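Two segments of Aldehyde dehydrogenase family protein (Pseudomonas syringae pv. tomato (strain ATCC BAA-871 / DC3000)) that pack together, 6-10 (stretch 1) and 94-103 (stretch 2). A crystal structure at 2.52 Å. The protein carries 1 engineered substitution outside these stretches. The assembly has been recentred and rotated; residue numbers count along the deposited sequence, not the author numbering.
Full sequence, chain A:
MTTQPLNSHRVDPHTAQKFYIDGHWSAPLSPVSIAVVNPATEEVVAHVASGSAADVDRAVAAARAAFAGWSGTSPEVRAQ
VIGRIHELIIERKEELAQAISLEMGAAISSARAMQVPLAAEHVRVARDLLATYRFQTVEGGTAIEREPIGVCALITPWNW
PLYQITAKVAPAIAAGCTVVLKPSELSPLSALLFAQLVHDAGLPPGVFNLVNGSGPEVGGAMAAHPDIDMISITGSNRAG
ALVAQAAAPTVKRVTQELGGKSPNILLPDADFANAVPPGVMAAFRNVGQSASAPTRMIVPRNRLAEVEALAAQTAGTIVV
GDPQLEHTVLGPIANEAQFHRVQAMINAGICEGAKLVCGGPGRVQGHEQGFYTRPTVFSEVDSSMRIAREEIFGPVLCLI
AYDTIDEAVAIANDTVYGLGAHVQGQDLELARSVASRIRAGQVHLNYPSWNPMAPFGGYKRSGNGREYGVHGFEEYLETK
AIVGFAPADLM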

ATOM      1  N   LEU A   6      38.860 -22.557   8.817  1.00 55.47           N
ATOM      2  CA  LEU A   6      38.497 -23.009   7.473  1.00 57.03           C
ATOM      3  C   LEU A   6      37.726 -21.948   6.662  1.00 56.87           C
ATOM      4  O   LEU A   6      37.981 -21.787   5.471  1.00 57.35           O
ATOM      5  CB  LEU A   6      37.668 -24.294   7.538  1.00 58.43           C
ATOM      6  CG  LEU A   6      38.300 -25.661   7.769  1.00 59.03           C
ATOM      7  CD1 LEU A   6      38.101 -26.073   9.210  1.00 58.39           C
ATOM      8  CD2 LEU A   6      37.664 -26.679   6.827  1.00 60.36           C
ATOM      9  N   ASN A   7      36.784 -21.235   7.287  1.00 57.96           N
ATOM     10  CA  ASN A   7      36.065 -20.181   6.579  1.00 57.33           C
ATOM     11  C   ASN A   7      37.060 -19.208   5.960  1.00 56.77           C
ATOM     12  O   ASN A   7      37.992 -18.748   6.623  1.00 55.63           O
ATOM     13  CB  ASN A   7      35.109 -19.445   7.526  1.00 54.83           C
ATOM     14  CG  ASN A   7      34.091 -18.577   6.777  1.00 54.14           C
ATOM     15  OD1 ASN A   7      34.431 -17.509   6.257  1.00 53.82           O
ATOM     16  ND2 ASN A   7      32.835 -19.033   6.725  1.00 53.91           N
ATOM     17  N   SER A   8      36.864 -18.900   4.682  1.00 47.61           N
ATOM     18  CA  SER A   8      37.871 -18.219   3.880  1.00 46.88           C
ATOM     19  C   SER A   8      37.584 -16.740   3.642  1.00 45.30           C
ATOM     20  O   SER A   8      38.351 -16.085   2.931  1.00 45.06           O
ATOM     21  CB  SER A   8      38.000 -18.916   2.534  1.00 47.98           C
ATOM     22  OG  SER A   8      36.750 -18.870   1.880  1.00 48.20           O
ATOM     23  N   HIS A   9      36.514 -16.195   4.196  1.00 51.86           N
ATOM     24  CA  HIS A   9      36.170 -14.815   3.903  1.00 50.16           C
ATOM     25  C   HIS A   9      37.042 -13.845   4.685  1.00 48.79           C
ATOM     26  O   HIS A   9      37.269 -14.021   5.882  1.00 48.47           O
ATOM     27  CB  HIS A   9      34.714 -14.538   4.235  1.00 49.52           C
ATOM     28  CG  HIS A   9      34.339 -13.114   4.019  1.00 47.83           C
ATOM     29  ND1 HIS A   9      34.368 -12.529   2.773  1.00 47.90           N
ATOM     30  CD2 HIS A   9      33.976 -12.142   4.888  1.00 46.22           C
ATOM     31  CE1 HIS A   9      34.003 -11.264   2.875  1.00 46.63           C
ATOM     32  NE2 HIS A   9      33.767 -11.004   4.149  1.00 45.64           N
ATOM     33  N   ARG A  10      37.500 -12.791   4.012  1.00 47.80           N
ATOM     34  CA  ARG A  10      38.241 -11.720   4.665  1.00 46.89           C
ATOM     35  C   ARG A  10      37.591 -10.391   4.324  1.00 45.93           C
ATOM     36  O   ARG A  10      37.425 -10.060   3.143  1.00 46.24           O
ATOM     37  CB  ARG A  10      39.702 -11.723   4.238  1.00 47.77           C
ATOM     38  CG  ARG A  10      40.418 -12.978   4.611  1.00 48.94           C
ATOM     39  CD  ARG A  10      41.801 -12.916   4.069  1.00 49.75           C
ATOM     40  NE  ARG A  10      42.609 -14.045   4.490  1.00 50.84           N
ATOM     41  CZ  ARG A  10      43.933 -14.025   4.472  1.00 51.11           C
ATOM     42  NH1 ARG A  10      44.560 -12.928   4.073  1.00 50.62           N
ATOM     43  NH2 ARG A  10      44.629 -15.081   4.872  1.00 51.89           N
ATOM     44  N   GLU A  94      31.031 -18.283  -4.435  1.00 46.38           N
ATOM     45  CA  GLU A  94      31.756 -18.907  -3.331  1.00 46.67           C
ATOM     46  C   GLU A  94      32.198 -17.876  -2.301  1.00 46.07           C
ATOM     47  O   GLU A  94      32.106 -18.113  -1.090  1.00 46.24           O
ATOM     48  CB  GLU A  94      32.964 -19.674  -3.856  1.00 47.13           C
ATOM     49  CG  GLU A  94      33.894 -20.182  -2.766  1.00 47.45           C
ATOM     50  CD  GLU A  94      33.293 -21.282  -1.886  1.00 48.09           C
ATOM     51  OE1 GLU A  94      32.159 -21.742  -2.155  1.00 48.35           O
ATOM     52  OE2 GLU A  94      33.984 -21.695  -0.925  1.00 48.30           O
ATOM     53  N   GLU A  95      32.697 -16.729  -2.765  1.00 60.33           N
ATOM     54  CA  GLU A  95      33.053 -15.656  -1.851  1.00 59.73           C
ATOM     55  C   GLU A  95      31.829 -15.189  -1.079  1.00 59.45           C
ATOM     56  O   GLU A  95      31.905 -14.911   0.128  1.00 59.46           O
ATOM     57  CB  GLU A  95      33.686 -14.497  -2.625  1.00 59.18           C
ATOM     58  CG  GLU A  95      35.009 -14.833  -3.330  1.00 59.72           C
ATOM     59  CD  GLU A  95      34.875 -15.905  -4.423  1.00 60.54           C
ATOM     60  OE1 GLU A  95      33.843 -15.930  -5.129  1.00 60.58           O
ATOM     61  OE2 GLU A  95      35.803 -16.733  -4.573  1.00 61.17           O
ATOM     62  N   LEU A  96      30.680 -15.120  -1.759  1.00 40.74           N
ATOM     63  CA  LEU A  96      29.454 -14.676  -1.115  1.00 40.48           C
ATOM     64  C   LEU A  96      28.927 -15.719  -0.125  1.00 41.22           C
ATOM     65  O   LEU A  96      28.441 -15.364   0.957  1.00 41.07           O
ATOM     66  CB  LEU A  96      28.412 -14.350  -2.182  1.00 40.39           C
ATOM     67  CG  LEU A  96      28.623 -13.126  -3.077  1.00 39.42           C
ATOM     68  CD1 LEU A  96      27.708 -13.237  -4.293  1.00 39.78           C
ATOM     69  CD2 LEU A  96      28.346 -11.847  -2.336  1.00 38.25           C
ATOM     70  N   ALA A  97      29.014 -17.009  -0.466  1.00 40.25           N
ATOM     71  CA  ALA A  97      28.555 -18.036   0.470  1.00 40.92           C
ATOM     72  C   ALA A  97      29.400 -18.045   1.737  1.00 40.87           C
ATOM     73  O   ALA A  97      28.889 -18.301   2.832  1.00 41.11           O
ATOM     74  CB  ALA A  97      28.573 -19.419  -0.185  1.00 41.71           C
ATOM     75  N   GLN A  98      30.695 -17.759   1.616  1.00 43.36           N
ATOM     76  CA  GLN A  98      31.546 -17.770   2.805  1.00 43.46           C
ATOM     77  C   GLN A  98      31.248 -16.594   3.739  1.00 43.01           C
ATOM     78  O   GLN A  98      31.319 -16.744   4.964  1.00 43.29           O
ATOM     79  CB  GLN A  98      33.011 -17.792   2.383  1.00 43.40           C
ATOM     80  CG  GLN A  98      33.385 -19.075   1.637  1.00 44.01           C
ATOM     81  CD  GLN A  98      33.800 -20.205   2.563  1.00 44.71           C
ATOM     82  OE1 GLN A  98      34.071 -19.992   3.749  1.00 44.70           O
ATOM     83  NE2 GLN A  98      33.850 -21.423   2.026  1.00 45.32           N
ATOM     84  N   ALA A  99      30.897 -15.429   3.189  1.00 38.16           N
ATOM     85  CA  ALA A  99      30.592 -14.276   4.031  1.00 37.78           C
ATOM     86  C   ALA A  99      29.239 -14.439   4.742  1.00 37.97           C
ATOM     87  O   ALA A  99      29.113 -14.119   5.931  1.00 38.06           O
ATOM     88  CB  ALA A  99      30.643 -12.993   3.191  1.00 36.81           C
ATOM     89  N   ILE A 100      28.226 -14.957   4.040  1.00 37.18           N
ATOM     90  CA  ILE A 100      26.941 -15.260   4.680  1.00 37.53           C
ATOM     91  C   ILE A 100      27.133 -16.229   5.845  1.00 37.95           C
ATOM     92  O   ILE A 100      26.693 -15.977   6.974  1.00 37.89           O
ATOM     93  CB  ILE A 100      25.958 -15.830   3.644  1.00 37.75           C
ATOM     94  CG1 ILE A 100      25.613 -14.774   2.579  1.00 37.21           C
ATOM     95  CG2 ILE A 100      24.742 -16.473   4.351  1.00 37.93           C
ATOM     96  CD1 ILE A 100      25.052 -15.348   1.257  1.00 37.67           C
ATOM     97  N   SER A 101      27.771 -17.370   5.573  1.00 42.43           N
ATOM     98  CA  SER A 101      28.082 -18.344   6.611  1.00 42.71           C
ATOM     99  C   SER A 101      28.804 -17.692   7.785  1.00 42.58           C
ATOM    100  O   SER A 101      28.457 -17.918   8.953  1.00 42.57           O
ATOM    101  CB  SER A 101      28.937 -19.465   6.017  1.00 43.17           C
ATOM    102  OG  SER A 101      29.120 -20.534   6.924  1.00 43.53           O
ATOM    103  N   LEU A 102      29.823 -16.880   7.488  1.00 40.88           N
ATOM    104  CA  LEU A 102      30.614 -16.272   8.554  1.00 41.05           C
ATOM    105  C   LEU A 102      29.758 -15.378   9.448  1.00 41.01           C
ATOM    106  O   LEU A 102      29.868 -15.429  10.684  1.00 41.16           O
ATOM    107  CB  LEU A 102      31.767 -15.465   7.961  1.00 40.92           C
ATOM    108  CG  LEU A 102      32.659 -14.828   9.026  1.00 41.15           C
ATOM    109  CD1 LEU A 102      33.405 -15.918   9.745  1.00 41.59           C
ATOM    110  CD2 LEU A 102      33.623 -13.796   8.431  1.00 40.82           C
ATOM    111  N   GLU A 103      28.878 -14.570   8.843  1.00 47.53           N
ATOM    112  CA  GLU A 103      28.191 -13.537   9.610  1.00 47.35           C
ATOM    113  C   GLU A 103      26.972 -14.079  10.344  1.00 47.05           C
ATOM    114  O   GLU A 103      26.715 -13.666  11.476  1.00 47.14           O
ATOM    115  CB  GLU A 103      27.803 -12.370   8.707  1.00 46.98           C
ATOM    116  CG  GLU A 103      26.985 -12.778   7.513  1.00 46.80           C
ATOM    117  CD  GLU A 103      26.628 -11.606   6.612  1.00 46.02           C
ATOM    118  OE1 GLU A 103      27.103 -10.479   6.877  1.00 45.73           O
ATOM    119  OE2 GLU A 103      25.858 -11.807   5.645  1.00 45.61           O
TER
HETATM  120  O   HOH W   1      31.476 -20.839   7.580  1.00 45.98           O

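A segment without regular secondary structure can be held against a helix by pairing its own polar groups with a side chain of the helix and with a backbone carbonyl that the helix already uses, and the packing of residues 6-10 on helix 94-103 illustrates this well. Three residues, His-9, Asn-7 and Gln-98, cover the most surface. Gln-98 points toward the loop and uses both ends of its amide: its OE1 accepts a hydrogen bond from the backbone N of Ser-8 (3.1 Å), while its NE2 donates to Glu-94 OE2 (3.0 Å), one helical turn earlier, a bond that helps fix the orientation of the amide. Asn-7 is equally bifunctional. Its ND2 donates to the backbone O of Gln-98 at 3.3 Å, although that carbonyl already accepts the helical bond from Leu-102 N, and its OD1 accepts from His-9 N (3.2 Å), tying the loop to itself. A water extends the link, accepting from Asn-7 ND2 (2.4 Å) and donating to Ser-101 OG (2.5 Å); both distances are short. His-9 contributes apolar contact instead. Ala-99 CB lies 3.6 Å from the centroid of the imidazole ring and almost exactly on its normal, a CH-pi arrangement, whereas Leu-102 meets the ring edge, its CD2 3.9 Å from His-9 CD2. Polar anchoring and ring packing thus occur side by side within three consecutive loop residues.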